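Local coordinates for putative metalloprotease II (Bacteroides fragilis, PDB 4ON1), which probably cleaves proteins as an extracellular, zinc-dependent metalloendopeptidase related to fragilysin, at residues A[97-102]-A[155-160]; A[121-126]-A[138-143]; A[204-209]-A[274-279]. All blocks are in the same frame, centred on the assembly; numbering follows the deposited sequence.

Interaction 1 (A[97-102]-A[155-160]); sequences LQRGGD and NIRIDI
Asp-102 and Asp-159 bring their carboxylates together at the tight end of this contact, OD2 of Asp-102 lying 2.7 Å from OD1 of Asp-159. Two acid oxygens so close suggest that a proton is shared between the groups. The carboxylates are not laid flat on each other: their planes stand 68° apart, and OD2 of Asp-159 is turned onto the methylene of Asp-102, 3.3 Å from its CB. Asp-159 reaches across because its CG is set anti to the backbone N (chi1 -164°). Its OD2 also receives the backbone N-H of Lys-162, so this residue serves as the N-cap of helix 160-165, and the pair sits at a helix start, whose dipole would probably help to offset whatever negative charge the two acids keep.

The segments are not paired strands. Strand 102-109 runs between 92-99 and 153-159 and is antiparallel to both, and the type I' turn from Arg-99 to Asp-102 makes the first of these pairs a tight hairpin with a two-residue loop. Its ends are joined by two backbone bonds, Arg-99 N to Asp-102 O at 2.8 Å and Asp-102 N to Arg-99 O at 2.9 Å, while Gly-100 and Gly-101 form the exposed tip.

Farther along, the packing is looser. NH2 of the extended Arg-157 only brushes CB of the bent Arg-99, at 4.0 Å, and the guanidinium planes are nearly perpendicular (85°). Glu-49 lies between the arginines and probably offsets their like charges: its OE1 takes a salt bridge from NE of Arg-99 and its OE2 one from NE of Arg-157; Glu-52 provides Arg-99 with a second acid at NH1. Both arginines are partly exposed, as is Asp-102, whereas Asp-159 is buried.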
ATOM      1  N   LEU A  97      -0.263   9.682   9.679  1.00 16.62           N
ATOM      2  CA  LEU A  97       0.763  10.159  10.592  1.00 27.42           C
ATOM      3  C   LEU A  97       0.612   9.586  11.995  1.00 26.34           C
ATOM      4  O   LEU A  97      -0.352   8.878  12.294  1.00 25.59           O
ATOM      5  CB  LEU A  97       0.759  11.688  10.632  1.00 31.27           C
ATOM      6  CG  LEU A  97      -0.584  12.416  10.687  1.00 27.81           C
ATOM      7  CD1 LEU A  97      -1.248  12.247  12.031  1.00 35.93           C
ATOM      8  CD2 LEU A  97      -0.398  13.890  10.378  1.00 31.55           C
ATOM      9  N   GLN A  98       1.578   9.896  12.851  1.00 27.48           N
ATOM     10  CA  GLN A  98       1.565   9.404  14.217  1.00 34.04           C
ATOM     11  C   GLN A  98       0.885  10.385  15.163  1.00 36.22           C
ATOM     12  O   GLN A  98       1.230  11.566  15.202  1.00 40.59           O
ATOM     13  CB  GLN A  98       2.990   9.119  14.690  1.00 31.18           C
ATOM     14  CG  GLN A  98       3.736   8.133  13.804  1.00 50.77           C
ATOM     15  CD  GLN A  98       3.736   6.729  14.378  1.00 65.94           C
ATOM     16  OE1 GLN A  98       2.902   6.388  15.219  1.00 66.82           O
ATOM     17  NE2 GLN A  98       4.674   5.905  13.925  1.00 71.98           N
ATOM     18  N   ARG A  99      -0.078   9.878  15.928  1.00 32.30           N
ATOM     19  CA  ARG A  99      -0.719  10.646  16.987  1.00 35.77           C
ATOM     20  C   ARG A  99      -0.711   9.825  18.266  1.00 38.28           C
ATOM     21  O   ARG A  99      -1.311   8.751  18.315  1.00 37.46           O
ATOM     22  CB  ARG A  99      -2.161  11.008  16.627  1.00 28.27           C
ATOM     23  CG  ARG A  99      -2.341  11.779  15.332  1.00 31.60           C
ATOM     24  CD  ARG A  99      -2.020  13.248  15.504  1.00 34.41           C
ATOM     25  NE  ARG A  99      -2.966  13.904  16.404  1.00 39.39           N
ATOM     26  CZ  ARG A  99      -2.605  14.647  17.443  1.00 42.15           C
ATOM     27  NH1 ARG A  99      -1.319  14.835  17.698  1.00 41.92           N
ATOM     28  NH2 ARG A  99      -3.525  15.205  18.217  1.00 42.48           N
ATOM     29  N   GLY A 100      -0.030  10.329  19.290  1.00 40.94           N
ATOM     30  CA  GLY A 100       0.014   9.659  20.577  1.00 42.57           C
ATOM     31  C   GLY A 100       0.559   8.244  20.499  1.00 44.19           C
ATOM     32  O   GLY A 100       0.114   7.360  21.230  1.00 54.36           O
ATOM     33  N   GLY A 101       1.521   8.030  19.606  1.00 32.44           N
ATOM     34  CA  GLY A 101       2.105   6.715  19.419  1.00 41.64           C
ATOM     35  C   GLY A 101       1.354   5.818  18.452  1.00 45.61           C
ATOM     36  O   GLY A 101       1.862   4.768  18.054  1.00 50.10           O
ATOM     37  N   ASP A 102       0.143   6.216  18.075  1.00 32.03           N
ATOM     38  CA  ASP A 102      -0.652   5.427  17.137  1.00 29.43           C
ATOM     39  C   ASP A 102      -0.513   5.929  15.707  1.00 30.48           C
ATOM     40  O   ASP A 102      -0.375   7.132  15.465  1.00 30.71           O
ATOM     41  CB  ASP A 102      -2.133   5.423  17.535  1.00 24.54           C
ATOM     42  CG  ASP A 102      -2.411   4.540  18.736  1.00 40.55           C
ATOM     43  OD1 ASP A 102      -1.470   3.869  19.216  1.00 41.10           O
ATOM     44  OD2 ASP A 102      -3.572   4.506  19.194  1.00 36.78           O
ATOM     45  N   ASN A 155     -14.700  13.769   6.628  1.00 17.33           N
ATOM     46  CA  ASN A 155     -13.554  12.873   6.606  1.00 19.09           C
ATOM     47  C   ASN A 155     -13.734  11.687   7.537  1.00 21.83           C
ATOM     48  O   ASN A 155     -14.633  11.671   8.381  1.00 23.69           O
ATOM     49  CB  ASN A 155     -12.292  13.631   6.996  1.00 18.45           C
ATOM     50  CG  ASN A 155     -12.363  14.174   8.404  1.00 36.07           C
ATOM     51  OD1 ASN A 155     -12.177  13.437   9.378  1.00 34.75           O
ATOM     52  ND2 ASN A 155     -12.631  15.474   8.524  1.00 30.19           N
ATOM     53  N   ILE A 156     -12.842  10.718   7.395  1.00 15.68           N
ATOM     54  CA  ILE A 156     -12.800   9.544   8.247  1.00 21.35           C
ATOM     55  C   ILE A 156     -11.415   9.465   8.875  1.00 25.77           C
ATOM     56  O   ILE A 156     -10.412   9.630   8.188  1.00 19.35           O
ATOM     57  CB  ILE A 156     -13.068   8.244   7.463  1.00 26.46           C
ATOM     58  CG1 ILE A 156     -14.437   8.287   6.797  1.00 36.66           C
ATOM     59  CG2 ILE A 156     -13.010   7.061   8.383  1.00 40.92           C
ATOM     60  CD1 ILE A 156     -15.540   8.587   7.751  1.00 47.30           C
ATOM     61  N   ARG A 157     -11.371   9.222  10.180  1.00 19.46           N
ATOM     62  CA  ARG A 157     -10.120   9.077  10.917  1.00 17.02           C
ATOM     63  C   ARG A 157     -10.032   7.661  11.481  1.00 22.18           C
ATOM     64  O   ARG A 157     -10.835   7.276  12.326  1.00 16.74           O
ATOM     65  CB  ARG A 157     -10.054  10.115  12.039  1.00 17.78           C
ATOM     66  CG  ARG A 157      -8.794  10.100  12.883  1.00 15.74           C
ATOM     67  CD  ARG A 157      -9.038  10.913  14.136  1.00 22.00           C
ATOM     68  NE  ARG A 157      -7.811  11.239  14.851  1.00 28.14           N
ATOM     69  CZ  ARG A 157      -7.230  10.443  15.740  1.00 28.93           C
ATOM     70  NH1 ARG A 157      -7.754   9.254  16.013  1.00 19.62           N
ATOM     71  NH2 ARG A 157      -6.120  10.838  16.352  1.00 25.23           N
ATOM     72  N   ILE A 158      -9.063   6.893  11.002  1.00 15.58           N
ATOM     73  CA  ILE A 158      -8.914   5.498  11.401  1.00 17.20           C
ATOM     74  C   ILE A 158      -7.631   5.299  12.197  1.00 21.68           C
ATOM     75  O   ILE A 158      -6.554   5.682  11.743  1.00 20.53           O
ATOM     76  CB  ILE A 158      -8.874   4.555  10.188  1.00 20.72           C
ATOM     77  CG1 ILE A 158     -10.050   4.824   9.255  1.00 22.13           C
ATOM     78  CG2 ILE A 158      -8.884   3.103  10.654  1.00 26.12           C
ATOM     79  CD1 ILE A 158     -11.373   4.410   9.861  1.00 38.66           C
ATOM     80  N   ASP A 159      -7.736   4.688  13.372  1.00 20.02           N
ATOM     81  CA  ASP A 159      -6.541   4.335  14.123  1.00 24.69           C
ATOM     82  C   ASP A 159      -6.032   2.975  13.647  1.00 22.93           C
ATOM     83  O   ASP A 159      -6.566   1.938  14.031  1.00 24.21           O
ATOM     84  CB  ASP A 159      -6.833   4.313  15.625  1.00 27.88           C
ATOM     85  CG  ASP A 159      -5.570   4.332  16.469  1.00 33.87           C
ATOM     86  OD1 ASP A 159      -5.581   4.996  17.527  1.00 32.54           O
ATOM     87  OD2 ASP A 159      -4.573   3.683  16.083  1.00 29.85           O
ATOM     88  N   ILE A 160      -5.002   2.990  12.806  1.00 23.32           N
ATOM     89  CA  ILE A 160      -4.457   1.757  12.240  1.00 24.97           C
ATOM     90  C   ILE A 160      -3.865   0.862  13.324  1.00 25.48           C
ATOM     91  O   ILE A 160      -4.073  -0.352  13.337  1.00 26.25           O
ATOM     92  CB  ILE A 160      -3.354   2.060  11.198  1.00 24.27           C
ATOM     93  CG1 ILE A 160      -3.871   3.011  10.111  1.00 32.37           C
ATOM     94  CG2 ILE A 160      -2.790   0.766  10.591  1.00 24.97           C
ATOM     95  CD1 ILE A 160      -5.050   2.471   9.329  1.00 38.77           C
TER

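Interaction 2 (A[121-126]-A[138-143]); sequences YYQNHY and VVCNTG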
ATOM      1  N   TYR A 121     -18.405   1.210   5.324  1.00 16.46           N
ATOM      2  CA  TYR A 121     -17.480   0.091   5.357  1.00 22.92           C
ATOM      3  C   TYR A 121     -16.779   0.035   6.715  1.00 20.90           C
ATOM      4  O   TYR A 121     -16.763  -1.005   7.372  1.00 20.17           O
ATOM      5  CB  TYR A 121     -16.453   0.185   4.220  1.00 18.49           C
ATOM      6  CG  TYR A 121     -15.279  -0.763   4.401  1.00 23.71           C
ATOM      7  CD1 TYR A 121     -15.302  -2.039   3.848  1.00 23.23           C
ATOM      8  CD2 TYR A 121     -14.163  -0.392   5.147  1.00 23.67           C
ATOM      9  CE1 TYR A 121     -14.244  -2.912   4.021  1.00 33.74           C
ATOM     10  CE2 TYR A 121     -13.103  -1.260   5.327  1.00 37.60           C
ATOM     11  CZ  TYR A 121     -13.149  -2.517   4.762  1.00 41.58           C
ATOM     12  OH  TYR A 121     -12.090  -3.373   4.939  1.00 56.77           O
ATOM     13  N   TYR A 122     -16.197   1.154   7.130  1.00 20.79           N
ATOM     14  CA  TYR A 122     -15.428   1.179   8.370  1.00 23.30           C
ATOM     15  C   TYR A 122     -16.311   1.033   9.605  1.00 35.19           C
ATOM     16  O   TYR A 122     -15.885   0.479  10.617  1.00 37.36           O
ATOM     17  CB  TYR A 122     -14.611   2.462   8.463  1.00 14.09           C
ATOM     18  CG  TYR A 122     -13.367   2.408   7.616  1.00 21.31           C
ATOM     19  CD1 TYR A 122     -13.258   3.165   6.462  1.00 17.92           C
ATOM     20  CD2 TYR A 122     -12.319   1.569   7.953  1.00 22.16           C
ATOM     21  CE1 TYR A 122     -12.122   3.106   5.672  1.00 27.43           C
ATOM     22  CE2 TYR A 122     -11.176   1.502   7.173  1.00 24.56           C
ATOM     23  CZ  TYR A 122     -11.087   2.273   6.031  1.00 25.54           C
ATOM     24  OH  TYR A 122      -9.955   2.211   5.250  1.00 24.09           O
ATOM     25  N   GLN A 123     -17.541   1.527   9.521  1.00 24.59           N
ATOM     26  CA  GLN A 123     -18.492   1.354  10.612  1.00 34.89           C
ATOM     27  C   GLN A 123     -18.873  -0.118  10.762  1.00 26.49           C
ATOM     28  O   GLN A 123     -18.963  -0.635  11.872  1.00 30.77           O
ATOM     29  CB  GLN A 123     -19.742   2.210  10.388  1.00 41.10           C
ATOM     30  CG  GLN A 123     -19.561   3.685  10.722  1.00 48.39           C
ATOM     31  CD  GLN A 123     -20.678   4.559  10.176  1.00 63.59           C
ATOM     32  OE1 GLN A 123     -21.538   4.095   9.426  1.00 74.35           O
ATOM     33  NE2 GLN A 123     -20.676   5.829  10.563  1.00 58.73           N
ATOM     34  N   ASN A 124     -19.086  -0.795   9.640  1.00 19.25           N
ATOM     35  CA  ASN A 124     -19.485  -2.194   9.682  1.00 28.73           C
ATOM     36  C   ASN A 124     -18.352  -3.144  10.065  1.00 38.23           C
ATOM     37  O   ASN A 124     -18.599  -4.226  10.593  1.00 35.31           O
ATOM     38  CB  ASN A 124     -20.020  -2.619   8.312  1.00 28.76           C
ATOM     39  CG  ASN A 124     -21.286  -1.894   7.925  1.00 33.07           C
ATOM     40  OD1 ASN A 124     -21.930  -1.258   8.755  1.00 23.88           O
ATOM     41  ND2 ASN A 124     -21.636  -1.963   6.644  1.00 24.77           N
ATOM     42  N   HIS A 125     -17.110  -2.728   9.832  1.00 27.43           N
ATOM     43  CA  HIS A 125     -15.977  -3.618  10.062  1.00 38.00           C
ATOM     44  C   HIS A 125     -15.205  -3.354  11.357  1.00 46.90           C
ATOM     45  O   HIS A 125     -14.427  -4.202  11.785  1.00 55.91           O
ATOM     46  CB  HIS A 125     -15.014  -3.544   8.872  1.00 31.16           C
ATOM     47  CG  HIS A 125     -15.543  -4.189   7.630  1.00 57.60           C
ATOM     48  ND1 HIS A 125     -16.610  -3.677   6.921  1.00 69.12           N
ATOM     49  CD2 HIS A 125     -15.166  -5.314   6.976  1.00 68.78           C
ATOM     50  CE1 HIS A 125     -16.860  -4.451   5.881  1.00 75.81           C
ATOM     51  NE2 HIS A 125     -15.999  -5.452   5.891  1.00 76.17           N
ATOM     52  N   TYR A 126     -15.405  -2.196  11.980  1.00 45.14           N
ATOM     53  CA  TYR A 126     -14.673  -1.892  13.210  1.00 54.14           C
ATOM     54  C   TYR A 126     -15.562  -1.398  14.351  1.00 62.35           C
ATOM     55  O   TYR A 126     -15.171  -1.455  15.517  1.00 73.81           O
ATOM     56  CB  TYR A 126     -13.572  -0.864  12.932  1.00 47.08           C
ATOM     57  CG  TYR A 126     -12.521  -1.352  11.962  1.00 52.94           C
ATOM     58  CD1 TYR A 126     -12.554  -0.969  10.632  1.00 59.65           C
ATOM     59  CD2 TYR A 126     -11.482  -2.173  12.382  1.00 56.29           C
ATOM     60  CE1 TYR A 126     -11.595  -1.402   9.739  1.00 55.63           C
ATOM     61  CE2 TYR A 126     -10.519  -2.619  11.490  1.00 51.87           C
ATOM     62  CZ  TYR A 126     -10.583  -2.225  10.169  1.00 55.57           C
ATOM     63  OH  TYR A 126      -9.636  -2.649   9.266  1.00 57.61           O
ATOM     64  N   VAL A 138     -12.602   4.050  14.866  1.00 36.36           N
ATOM     65  CA  VAL A 138     -13.116   4.801  13.728  1.00 37.43           C
ATOM     66  C   VAL A 138     -13.855   6.064  14.164  1.00 37.51           C
ATOM     67  O   VAL A 138     -14.801   5.997  14.946  1.00 34.13           O
ATOM     68  CB  VAL A 138     -14.073   3.948  12.876  1.00 39.98           C
ATOM     69  CG1 VAL A 138     -14.687   4.799  11.769  1.00 35.49           C
ATOM     70  CG2 VAL A 138     -13.351   2.735  12.301  1.00 38.74           C
ATOM     71  N   VAL A 139     -13.408   7.212  13.668  1.00 26.80           N
ATOM     72  CA  VAL A 139     -14.110   8.471  13.910  1.00 24.68           C
ATOM     73  C   VAL A 139     -14.577   9.078  12.589  1.00 29.92           C
ATOM     74  O   VAL A 139     -13.793   9.195  11.651  1.00 25.83           O
ATOM     75  CB  VAL A 139     -13.227   9.491  14.655  1.00 30.22           C
ATOM     76  CG1 VAL A 139     -13.934  10.837  14.756  1.00 32.47           C
ATOM     77  CG2 VAL A 139     -12.876   8.968  16.040  1.00 32.40           C
ATOM     78  N   CYS A 140     -15.860   9.421  12.502  1.00 27.06           N
ATOM     79  CA  CYS A 140     -16.392  10.081  11.314  1.00 37.92           C
ATOM     80  C   CYS A 140     -16.695  11.534  11.631  1.00 41.47           C
ATOM     81  O   CYS A 140     -17.508  11.820  12.502  1.00 43.01           O
ATOM     82  CB  CYS A 140     -17.658   9.382  10.807  1.00 33.38           C
ATOM     83  SG  CYS A 140     -17.451   7.627  10.418  1.00 53.62           S
ATOM     84  N   ASN A 141     -16.024  12.449  10.940  1.00 37.91           N
ATOM     85  CA  ASN A 141     -16.262  13.876  11.136  1.00 38.55           C
ATOM     86  C   ASN A 141     -17.276  14.414  10.135  1.00 43.55           C
ATOM     87  O   ASN A 141     -17.100  14.289   8.923  1.00 38.39           O
ATOM     88  CB  ASN A 141     -14.952  14.658  11.045  1.00 41.76           C
ATOM     89  CG  ASN A 141     -14.035  14.397  12.231  1.00 47.64           C
ATOM     90  OD1 ASN A 141     -14.337  14.794  13.358  1.00 55.75           O
ATOM     91  ND2 ASN A 141     -12.910  13.734  11.982  1.00 39.07           N
ATOM     92  N   THR A 142     -18.350  15.002  10.655  1.00 42.77           N
ATOM     93  CA  THR A 142     -19.452  15.464   9.819  1.00 52.66           C
ATOM     94  C   THR A 142     -19.700  16.966   9.931  1.00 56.81           C
ATOM     95  O   THR A 142     -19.166  17.629  10.820  1.00 49.39           O
ATOM     96  CB  THR A 142     -20.755  14.722  10.176  1.00 52.84           C
ATOM     97  OG1 THR A 142     -21.220  15.166  11.457  1.00 58.86           O
ATOM     98  CG2 THR A 142     -20.511  13.224  10.230  1.00 40.10           C
ATOM     99  N   GLY A 143     -20.514  17.491   9.019  1.00 58.25           N
ATOM    100  CA  GLY A 143     -20.906  18.886   9.052  1.00 64.01           C
ATOM    101  C   GLY A 143     -22.169  19.121   9.861  1.00 60.78           C
ATOM    102  O   GLY A 143     -22.453  18.399  10.816  1.00 59.69           O
TER
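With CG1 anti to the backbone N and CG2 beside it (chi1 175°), Val-138 holds out both methyls toward the helical segment 121-126. Tyr-122 and Tyr-126 answer chiefly with their methylenes. A first torsion that puts CG anti to the carbonyl carbon (chi1 -78°) leads the ring of Tyr-122 away from the valine, while the base of the Tyr-126 ring still grazes CG2 obliquely. CG2 of Val-138 meets CB of Tyr-126 at 3.7 Å and is also 3.8 Å from the carbonyl O of Tyr-122, while its CG1 lies 4.0 Å from CB of Tyr-122. One branched residue thus fits against two positions a helical turn apart.

Beside the valine the chemistry changes. Gln-123 stretches its chain out beyond CG until NE2 stands 3.7 Å from SG of Cys-140, a polar edge to the apolar centre that involves no hydrogen bond between the segments.

The hydroxyl of Tyr-122 is hydrogen-bonded to NE2 of His-218 and OG of Ser-326, and that of Tyr-126 to OG of Ser-327; both serines precede helix 331-340, which carries the zinc ligands His-334 and His-338.

The helix runs at 154° to strand 138-142, close to antiparallel, with the segment axes 9.1 Å apart, as in helix-on-sheet packing. Strand 138-142 pairs antiparallel with strand 153-159, whose Ile-158 touches both Tyr-122 and Val-138 and whose Ile-156 touches Cys-140, so the helix lies over both strands, running nearly along them.

Interaction 3 (A[204-209]-A[274-279]); sequences EFMLIK and DEVKGQ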
ATOM      1  N   GLU A 204       7.594  -2.147 -13.225  1.00 15.44           N
ATOM      2  CA  GLU A 204       6.155  -1.863 -13.238  1.00 14.46           C
ATOM      3  C   GLU A 204       5.342  -2.976 -12.597  1.00 21.55           C
ATOM      4  O   GLU A 204       5.382  -4.118 -13.054  1.00 22.25           O
ATOM      5  CB  GLU A 204       5.642  -1.625 -14.666  1.00 23.24           C
ATOM      6  CG  GLU A 204       4.131  -1.330 -14.729  1.00 22.45           C
ATOM      7  CD  GLU A 204       3.621  -1.071 -16.145  1.00 26.98           C
ATOM      8  OE1 GLU A 204       4.344  -1.371 -17.118  1.00 37.22           O
ATOM      9  OE2 GLU A 204       2.487  -0.564 -16.288  1.00 34.04           O
ATOM     10  N   PHE A 205       4.621  -2.644 -11.528  1.00 13.33           N
ATOM     11  CA  PHE A 205       3.709  -3.595 -10.900  1.00 12.46           C
ATOM     12  C   PHE A 205       2.308  -3.452 -11.464  1.00 22.08           C
ATOM     13  O   PHE A 205       1.756  -2.346 -11.492  1.00 15.99           O
ATOM     14  CB  PHE A 205       3.672  -3.403  -9.382  1.00 12.46           C
ATOM     15  CG  PHE A 205       4.970  -3.697  -8.716  1.00 20.44           C
ATOM     16  CD1 PHE A 205       5.347  -5.007  -8.453  1.00 17.87           C
ATOM     17  CD2 PHE A 205       5.837  -2.665  -8.378  1.00 22.62           C
ATOM     18  CE1 PHE A 205       6.559  -5.279  -7.848  1.00 11.68           C
ATOM     19  CE2 PHE A 205       7.055  -2.930  -7.774  1.00 24.64           C
ATOM     20  CZ  PHE A 205       7.414  -4.239  -7.504  1.00 18.16           C
ATOM     21  N   MET A 206       1.739  -4.568 -11.916  1.00 12.34           N
ATOM     22  CA  MET A 206       0.363  -4.580 -12.388  1.00 16.00           C
ATOM     23  C   MET A 206      -0.540  -5.025 -11.250  1.00 18.97           C
ATOM     24  O   MET A 206      -0.532  -6.188 -10.845  1.00 15.66           O
ATOM     25  CB  MET A 206       0.204  -5.500 -13.599  1.00 17.92           C
ATOM     26  CG  MET A 206       1.144  -5.194 -14.762  1.00 16.05           C
ATOM     27  SD  MET A 206       0.721  -3.634 -15.573  1.00 19.76           S
ATOM     28  CE  MET A 206      -0.749  -4.146 -16.477  1.00 18.00           C
ATOM     29  N   LEU A 207      -1.306  -4.080 -10.719  1.00  8.23           N
ATOM     30  CA  LEU A 207      -2.140  -4.353  -9.561  1.00 10.40           C
ATOM     31  C   LEU A 207      -3.569  -4.582 -10.025  1.00 13.30           C
ATOM     32  O   LEU A 207      -4.245  -3.665 -10.493  1.00 16.37           O
ATOM     33  CB  LEU A 207      -2.053  -3.205  -8.558  1.00  7.26           C
ATOM     34  CG  LEU A 207      -0.619  -2.835  -8.155  1.00 17.47           C
ATOM     35  CD1 LEU A 207      -0.615  -1.689  -7.177  1.00 19.84           C
ATOM     36  CD2 LEU A 207       0.085  -4.019  -7.540  1.00 13.28           C
ATOM     37  N   ILE A 208      -4.021  -5.822  -9.913  1.00 12.65           N
ATOM     38  CA  ILE A 208      -5.282  -6.213 -10.518  1.00 11.40           C
ATOM     39  C   ILE A 208      -6.357  -6.355  -9.452  1.00 14.62           C
ATOM     40  O   ILE A 208      -6.242  -7.193  -8.561  1.00 15.22           O
ATOM     41  CB  ILE A 208      -5.146  -7.541 -11.287  1.00 11.11           C
ATOM     42  CG1 ILE A 208      -3.961  -7.487 -12.265  1.00  9.12           C
ATOM     43  CG2 ILE A 208      -6.442  -7.856 -12.030  1.00  9.81           C
ATOM     44  CD1 ILE A 208      -4.046  -6.337 -13.294  1.00 10.41           C
ATOM     45  N   LYS A 209      -7.394  -5.528  -9.533  1.00  8.79           N
ATOM     46  CA  LYS A 209      -8.487  -5.595  -8.557  1.00 13.15           C
ATOM     47  C   LYS A 209      -9.395  -6.772  -8.845  1.00 18.50           C
ATOM     48  O   LYS A 209      -9.964  -6.869  -9.930  1.00 18.22           O
ATOM     49  CB  LYS A 209      -9.306  -4.296  -8.552  1.00  9.58           C
ATOM     50  CG  LYS A 209      -8.482  -3.082  -8.137  1.00 22.48           C
ATOM     51  CD  LYS A 209      -9.208  -1.773  -8.414  1.00 24.26           C
ATOM     52  CE  LYS A 209     -10.404  -1.602  -7.496  1.00 34.84           C
ATOM     53  NZ  LYS A 209     -11.043  -0.275  -7.705  1.00 39.07           N
ATOM     54  N   ASP A 274      -7.250 -10.476 -22.691  1.00 23.58           N
ATOM     55  CA  ASP A 274      -6.763  -9.711 -23.835  1.00 26.34           C
ATOM     56  C   ASP A 274      -6.312  -8.300 -23.437  1.00 23.01           C
ATOM     57  O   ASP A 274      -5.499  -7.687 -24.133  1.00 30.06           O
ATOM     58  CB  ASP A 274      -7.830  -9.663 -24.934  1.00 49.22           C
ATOM     59  CG  ASP A 274      -9.096  -8.960 -24.495  1.00 76.23           C
ATOM     60  OD1 ASP A 274      -9.405  -8.974 -23.282  1.00 84.57           O
ATOM     61  OD2 ASP A 274      -9.793  -8.409 -25.372  1.00 92.19           O
ATOM     62  N   GLU A 275      -6.819  -7.795 -22.315  1.00 20.86           N
ATOM     63  CA  GLU A 275      -6.418  -6.476 -21.833  1.00 24.36           C
ATOM     64  C   GLU A 275      -4.927  -6.403 -21.447  1.00 33.40           C
ATOM     65  O   GLU A 275      -4.353  -5.315 -21.398  1.00 27.73           O
ATOM     66  CB  GLU A 275      -7.318  -6.040 -20.661  1.00 23.75           C
ATOM     67  CG  GLU A 275      -8.651  -5.401 -21.133  1.00 54.07           C
ATOM     68  CD  GLU A 275      -9.686  -5.165 -20.020  1.00 59.28           C
ATOM     69  OE1 GLU A 275      -9.630  -4.116 -19.345  1.00 52.98           O
ATOM     70  OE2 GLU A 275     -10.577  -6.023 -19.839  1.00 54.89           O
ATOM     71  N   VAL A 276      -4.297  -7.546 -21.180  1.00 21.74           N
ATOM     72  CA  VAL A 276      -2.879  -7.537 -20.796  1.00 24.22           C
ATOM     73  C   VAL A 276      -2.046  -8.401 -21.741  1.00 24.34           C
ATOM     74  O   VAL A 276      -0.965  -8.872 -21.379  1.00 22.54           O
ATOM     75  CB  VAL A 276      -2.647  -8.007 -19.329  1.00 22.30           C
ATOM     76  CG1 VAL A 276      -3.265  -7.021 -18.352  1.00 19.64           C
ATOM     77  CG2 VAL A 276      -3.201  -9.419 -19.103  1.00 12.77           C
ATOM     78  N   LYS A 277      -2.561  -8.603 -22.950  1.00 24.91           N
ATOM     79  CA  LYS A 277      -1.857  -9.363 -23.974  1.00 30.59           C
ATOM     80  C   LYS A 277      -0.477  -8.779 -24.221  1.00 30.32           C
ATOM     81  O   LYS A 277      -0.343  -7.569 -24.418  1.00 26.62           O
ATOM     82  CB  LYS A 277      -2.633  -9.348 -25.296  1.00 37.32           C
ATOM     83  CG  LYS A 277      -2.235 -10.443 -26.263  1.00 46.85           C
ATOM     84  CD  LYS A 277      -3.115 -10.426 -27.505  1.00 48.80           C
ATOM     85  CE  LYS A 277      -2.906  -9.124 -28.278  1.00 64.48           C
ATOM     86  NZ  LYS A 277      -3.873  -8.913 -29.396  1.00 75.58           N
ATOM     87  N   GLY A 278       0.545  -9.630 -24.187  1.00 23.08           N
ATOM     88  CA  GLY A 278       1.905  -9.185 -24.431  1.00 26.04           C
ATOM     89  C   GLY A 278       2.584  -8.493 -23.262  1.00 32.95           C
ATOM     90  O   GLY A 278       3.746  -8.101 -23.369  1.00 29.56           O
ATOM     91  N   GLN A 279       1.880  -8.347 -22.142  1.00 21.38           N
ATOM     92  CA  GLN A 279       2.495  -7.761 -20.953  1.00 22.11           C
ATOM     93  C   GLN A 279       2.814  -8.834 -19.914  1.00 21.92           C
ATOM     94  O   GLN A 279       2.628  -8.633 -18.711  1.00 17.31           O
ATOM     95  CB  GLN A 279       1.581  -6.694 -20.345  1.00 16.39           C
ATOM     96  CG  GLN A 279       1.138  -5.607 -21.321  1.00 24.59           C
ATOM     97  CD  GLN A 279       0.364  -4.500 -20.624  1.00 30.94           C
ATOM     98  OE1 GLN A 279       0.841  -3.901 -19.657  1.00 31.91           O
ATOM     99  NE2 GLN A 279      -0.843  -4.238 -21.101  1.00 26.53           N
TER
HETATM  100  O   HOH W   1       0.580  -1.166 -18.649  1.00 44.48           O
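Met-206 lays its terminal methyl against the side-chain amide oxygen of Gln-279: CE of Met-206 is 3.6 Å from OE1 of Gln-279. The sulfur SD lies behind, 4.1 Å from OE1 of Gln-279. The two side chains cross at about a right angle. Met-206 is bent at chi2 and chi3 (-70° and -75°), which folds the thioether over so that CE does the touching; Gln-279 runs straight out beyond CG and presents its amide. The methyl has a second, looser neighbour in Val-276, whose CG1 is 4.3 Å from CE.

Val-276 and Gln-279 are the two ends of a type II turn, closed by a backbone bond from Gln-279 N to Val-276 O of 3.0 Å, with Gly-278 at its positive-phi corner. This turn belongs to the loop between helix 259-271 and strand 284-288. Strand 201-209 lies between strands 240-248 and 284-288 and runs parallel to both, consistent with the twisted sheet of a metzincin catalytic domain. Tyr-284 touches Met-206 as well as Val-276, so the loop is packed onto the same sheet it is about to enter.

Next to the methionine, toward Glu-204, the contact becomes polar. A water gives one hydrogen to OE2 of Glu-204, 3.1 Å away, and another to OE1 of Gln-279 at 2.9 Å. Lys-282 makes a second bridge, its NZ forming a salt bridge with OE1 of Glu-204 and a hydrogen bond with OE1 of Gln-279, and Thr-245 binds OE2 of Glu-204 through its hydroxyl. Held by both water and ammonium, the amide of Gln-279 is probably restrained in its rotation, and the nearby lysine would probably favour an ionised Glu-204; the methionine lends shape rather than polarity, and no direct hydrogen bond spans the segments.

Interactions 1 and 2 belong to one unit, their centres 13 Å apart, with 121-126 and 138-143 nested inside the chain loop that interaction 1 closes. Strands 138-142 and 153-159 join them, as where OD1 of Asn-155 is hydrogen-bonded to ND2 of Asn-141 at 2.7 Å. Interaction 3 stands apart, some 33 to 34 Å from both between centres, among the strands of the probable catalytic region. Interactions 1 and 2 are partly buried and interaction 3 is more enclosed, yet burial does not dictate chemistry: the first gathers acids and arginines at a hairpin end, the second is mostly aliphatic under a helix, and the third sets a methionine beside a water-bridged polar network.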